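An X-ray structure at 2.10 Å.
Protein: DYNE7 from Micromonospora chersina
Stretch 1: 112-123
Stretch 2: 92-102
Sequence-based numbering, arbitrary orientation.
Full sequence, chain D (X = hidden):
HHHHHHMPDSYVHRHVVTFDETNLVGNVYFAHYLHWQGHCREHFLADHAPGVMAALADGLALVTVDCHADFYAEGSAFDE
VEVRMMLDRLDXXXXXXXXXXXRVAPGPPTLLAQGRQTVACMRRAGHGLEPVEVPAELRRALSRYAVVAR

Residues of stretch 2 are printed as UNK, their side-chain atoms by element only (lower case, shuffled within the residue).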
# COMPACT_ATOMS: atom_id res chain seq x y z
N LEU D 112 -11.88 16.21 -6.88
CA LEU D 112 -10.65 16.11 -6.08
C LEU D 112 -9.43 16.19 -6.95
O LEU D 112 -8.43 16.78 -6.55
CB LEU D 112 -10.62 14.80 -5.27
CG LEU D 112 -11.73 14.61 -4.20
CD1 LEU D 112 -11.50 13.33 -3.39
CD2 LEU D 112 -11.83 15.80 -3.27
N ALA D 113 -9.51 15.59 -8.14
CA ALA D 113 -8.37 15.28 -8.98
C ALA D 113 -8.83 14.84 -10.34
O ALA D 113 -10.01 14.49 -10.52
CB ALA D 113 -7.55 14.15 -8.34
N GLN D 114 -7.91 14.88 -11.31
CA GLN D 114 -8.11 14.22 -12.60
C GLN D 114 -6.87 13.39 -12.91
O GLN D 114 -5.81 13.62 -12.32
CB GLN D 114 -8.41 15.23 -13.73
CG GLN D 114 -9.81 15.87 -13.60
CD GLN D 114 -10.02 16.94 -14.62
OE1 GLN D 114 -9.24 17.87 -14.75
NE2 GLN D 114 -11.11 16.83 -15.37
N GLY D 115 -7.02 12.42 -13.79
CA GLY D 115 -5.90 11.58 -14.16
C GLY D 115 -5.99 11.02 -15.55
O GLY D 115 -7.02 11.16 -16.23
N ARG D 116 -4.90 10.38 -15.98
CA ARG D 116 -4.82 9.74 -17.29
C ARG D 116 -3.88 8.58 -17.17
O ARG D 116 -2.94 8.63 -16.37
CB ARG D 116 -4.23 10.69 -18.37
CG ARG D 116 -5.06 11.87 -18.76
CD ARG D 116 -4.42 12.64 -19.94
NE ARG D 116 -2.98 12.94 -19.75
CZ ARG D 116 -2.50 14.03 -19.15
NH1 ARG D 116 -3.32 14.93 -18.62
NH2 ARG D 116 -1.19 14.24 -19.10
N GLN D 117 -4.06 7.58 -18.03
CA GLN D 117 -3.17 6.43 -18.08
C GLN D 117 -3.20 5.86 -19.48
O GLN D 117 -4.28 5.82 -20.10
CB GLN D 117 -3.70 5.38 -17.10
CG GLN D 117 -2.84 4.21 -16.88
CD GLN D 117 -3.60 3.31 -15.97
OE1 GLN D 117 -4.42 2.50 -16.41
NE2 GLN D 117 -3.45 3.53 -14.69
N THR D 118 -2.04 5.38 -19.98
CA THR D 118 -1.99 4.59 -21.20
C THR D 118 -1.57 3.20 -20.84
O THR D 118 -0.60 3.02 -20.12
CB THR D 118 -1.03 5.19 -22.25
OG1 THR D 118 -1.29 6.58 -22.37
CG2 THR D 118 -1.16 4.52 -23.63
N VAL D 119 -2.30 2.21 -21.35
CA VAL D 119 -1.95 0.80 -21.17
C VAL D 119 -1.72 0.10 -22.51
O VAL D 119 -2.30 0.48 -23.52
CB VAL D 119 -2.97 0.01 -20.29
CG1 VAL D 119 -3.19 0.65 -18.94
CG2 VAL D 119 -4.29 -0.28 -21.04
N ALA D 120 -0.87 -0.92 -22.51
CA ALA D 120 -0.66 -1.76 -23.69
C ALA D 120 -1.12 -3.19 -23.36
O ALA D 120 -0.86 -3.68 -22.26
CB ALA D 120 0.81 -1.75 -24.08
N CYS D 121 -1.83 -3.83 -24.29
CA CYS D 121 -2.20 -5.23 -24.17
C CYS D 121 -1.01 -6.07 -24.62
O CYS D 121 -0.49 -5.89 -25.73
CB CYS D 121 -3.44 -5.53 -25.01
SG CYS D 121 -4.92 -4.64 -24.47
N MET D 122 -0.55 -6.97 -23.74
CA MET D 122 0.60 -7.83 -24.01
C MET D 122 0.34 -9.25 -23.58
O MET D 122 -0.54 -9.51 -22.76
CB MET D 122 1.89 -7.32 -23.35
CG MET D 122 2.06 -5.82 -23.35
SD MET D 122 3.65 -5.33 -23.97
CE MET D 122 3.14 -4.56 -25.43
N ARG D 123 1.13 -10.17 -24.12
CA ARG D 123 1.14 -11.57 -23.70
C ARG D 123 2.56 -11.99 -23.28
O ARG D 123 3.54 -11.45 -23.80
CB ARG D 123 0.52 -12.48 -24.78
CG ARG D 123 1.50 -13.29 -25.60
CD ARG D 123 1.47 -12.92 -27.06
NE ARG D 123 0.95 -14.00 -27.90
CZ ARG D 123 0.93 -13.98 -29.23
NH1 ARG D 123 1.41 -12.93 -29.89
NH2 ARG D 123 0.45 -15.01 -29.91
N UNK D 92 -3.98 1.11 -31.75
CA UNK D 92 -3.34 -0.19 -31.98
C UNK D 92 -3.58 -1.16 -30.85
O UNK D 92 -4.72 -1.57 -30.62
N UNK D 93 -2.48 -1.60 -30.19
CA UNK D 93 -2.44 -2.37 -28.95
C UNK D 93 -2.53 -1.44 -27.70
O UNK D 93 -2.59 -1.95 -26.59
c UNK D 93 0.10 -2.57 -28.65
n UNK D 93 0.81 -2.75 -27.47
n UNK D 93 1.89 -1.31 -28.73
c UNK D 93 0.77 -1.69 -29.42
c UNK D 93 -1.17 -3.28 -28.91
c UNK D 93 1.87 -1.97 -27.57
N UNK D 94 -2.55 -0.11 -27.89
CA UNK D 94 -2.60 0.85 -26.79
C UNK D 94 -3.98 1.45 -26.52
O UNK D 94 -4.75 1.70 -27.45
n UNK D 94 2.16 2.24 -26.83
c UNK D 94 -1.58 1.96 -26.96
n UNK D 94 2.80 4.39 -26.29
n UNK D 94 4.32 2.69 -26.17
c UNK D 94 0.77 2.58 -27.13
c UNK D 94 -0.19 1.55 -26.56
c UNK D 94 3.09 3.10 -26.43
N UNK D 95 -4.26 1.69 -25.24
CA UNK D 95 -5.51 2.26 -24.74
C UNK D 95 -5.14 3.43 -23.84
O UNK D 95 -4.46 3.23 -22.84
c UNK D 95 -7.60 1.81 -23.35
c UNK D 95 -6.99 -1.32 -23.98
c UNK D 95 -6.66 -0.07 -24.81
c UNK D 95 -6.34 1.19 -23.95
N UNK D 96 -5.63 4.63 -24.15
CA UNK D 96 -5.51 5.80 -23.28
C UNK D 96 -6.86 6.06 -22.65
O UNK D 96 -7.87 6.15 -23.35
c UNK D 96 -5.04 7.01 -24.08
N UNK D 97 -6.89 6.09 -21.31
CA UNK D 97 -8.06 6.34 -20.47
C UNK D 97 -7.84 7.62 -19.69
O UNK D 97 -6.69 7.93 -19.38
s UNK D 97 -8.30 2.52 -18.97
c UNK D 97 -6.48 2.38 -19.33
c UNK D 97 -8.23 5.21 -19.44
c UNK D 97 -8.71 3.91 -20.05
N UNK D 98 -8.93 8.34 -19.38
CA UNK D 98 -8.91 9.51 -18.49
C UNK D 98 -9.86 9.31 -17.32
O UNK D 98 -10.79 8.50 -17.39
c UNK D 98 -9.23 10.80 -19.25
o UNK D 98 -10.48 10.70 -19.91
N UNK D 99 -9.60 10.02 -16.21
CA UNK D 99 -10.27 9.81 -14.92
C UNK D 99 -10.59 11.14 -14.29
O UNK D 99 -9.74 12.03 -14.29
c UNK D 99 -8.90 7.66 -14.48
c UNK D 99 -7.98 5.21 -15.46
c UNK D 99 -9.60 6.48 -14.23
c UNK D 99 -9.41 8.99 -13.95
c UNK D 99 -9.14 5.26 -14.72
c UNK D 99 -7.27 6.36 -15.71
c UNK D 99 -7.72 7.59 -15.21
N UNK D 100 -11.85 11.30 -13.83
CA UNK D 100 -12.24 12.33 -12.89
C UNK D 100 -12.41 11.66 -11.53
O UNK D 100 -13.00 10.58 -11.46
c UNK D 100 -13.51 14.01 -14.42
o UNK D 100 -12.39 14.32 -14.89
o UNK D 100 -14.57 14.53 -14.79
c UNK D 100 -13.58 12.97 -13.30
N UNK D 101 -11.90 12.28 -10.46
CA UNK D 101 -12.09 11.74 -9.11
C UNK D 101 -13.00 12.70 -8.39
O UNK D 101 -12.59 13.81 -8.06
c UNK D 101 -9.68 10.83 -9.00
c UNK D 101 -8.25 8.88 -9.04
o UNK D 101 -6.40 8.77 -10.52
c UNK D 101 -7.85 10.66 -10.59
c UNK D 101 -8.91 11.37 -10.04
c UNK D 101 -9.33 9.58 -8.51
c UNK D 101 -7.50 9.43 -10.07
c UNK D 101 -10.77 11.64 -8.34
N UNK D 102 -14.24 12.28 -8.18
CA UNK D 102 -15.28 13.15 -7.64
C UNK D 102 -15.72 12.64 -6.27
O UNK D 102 -16.23 11.52 -6.16
c UNK D 102 -15.97 13.79 -10.01
c UNK D 102 -16.47 13.31 -8.63
c UNK D 102 -17.53 14.26 -8.08

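Position 92 has backbone atoms alone, with no CB, and a positive phi of 79°, which by itself favours glycine; nothing of stretch 1 lies near. It is Gly92.

Position 93 carries one carbon followed by a five-membered ring of three carbons and two nitrogens, which only histidine provides. Its backbone O accepts a hydrogen bond from Cys121 N at 3.1 Å. With His93 named, its ND1 lies 3.5 Å from Ala120 CB and 3.6 Å from Met122 CE; both neighbours are carbon, and this buried nitrogen has no partner in the model.

Position 94 shows three carbons, a nitrogen, then a carbon bearing two more nitrogens: a guanidinium, hence Arg94. Its aliphatic part passes stretch 1, CG lying 4.2 Å from Ala120 CB.

Position 95 has four carbons, forked at CB with one arm two carbons long. This is Ile95, whose CB is 3.9 Å from Val119 CG2 and whose CD1 is 3.9 Å from Cys121 SG. Its backbone pairs reciprocally with Val119: Ile95 N to Val119 O is 2.9 Å and Val119 N to Ile95 O is 2.8 Å.

Position 96 has a single side-chain carbon, 4.1 Å from Thr118 OG1, and is Ala96.

Position 97 has two carbons, a sulfur and a terminal carbon in an unbranched chain, so it is Met97. Its CE reaches Val119 CG1 at 3.7 Å and Gln117 OE1 at 3.6 Å. Met97 N donates to Gln117 O at 2.9 Å, and Gln117 N to Met97 O at 3.0 Å.

Position 98 has one carbon and one oxygen. The CB lies 4.3 Å from Arg116 CG, and the residue is Ser98; its hydroxyl is hydrogen-bonded elsewhere in the structure.

Position 99 has one carbon and a six-carbon ring without a heteroatom: Phe99. The ring meets stretch 1 at its edge, with CE2 4.0 Å from Gln117 CB.

Position 100 has two carbons, the second carrying two oxygens, which identifies Asp100. Gln114 NE2 donates to its OD1 at 2.9 Å with an angle of 162°, the sole side-chain hydrogen bond between the stretches.

Position 101 has one carbon and a six-carbon ring bearing an oxygen: Tyr101. Its CD2 lies 3.5 Å from Ala113 CB. An ideal CB on Gly115 would fall 3.2 Å from Tyr101 OH, a tight approach that the absent side chain avoids.

Position 102 has three carbons branched at CB and is Val102, directed away from stretch 1.

The contact is an antiparallel strand pair, with axes at 165° and 940 Å² buried in total. Nine backbone hydrogen bonds hold the register, and CA-H...O contacts such as Thr118 CA to Ile95 O at 3.3 Å supplement them. Side chains alternate between faces: Ile95, Met97, Phe99 and Tyr101 share one with Ala113, Gln117 and Val119, where apolar packing dominates, while Arg94, Ala96, Ser98 and Asp100 share the other with Gln114, Arg116, Thr118 and Ala120.

Stretch 2, residues 92-102: GHRIAMSFDYV
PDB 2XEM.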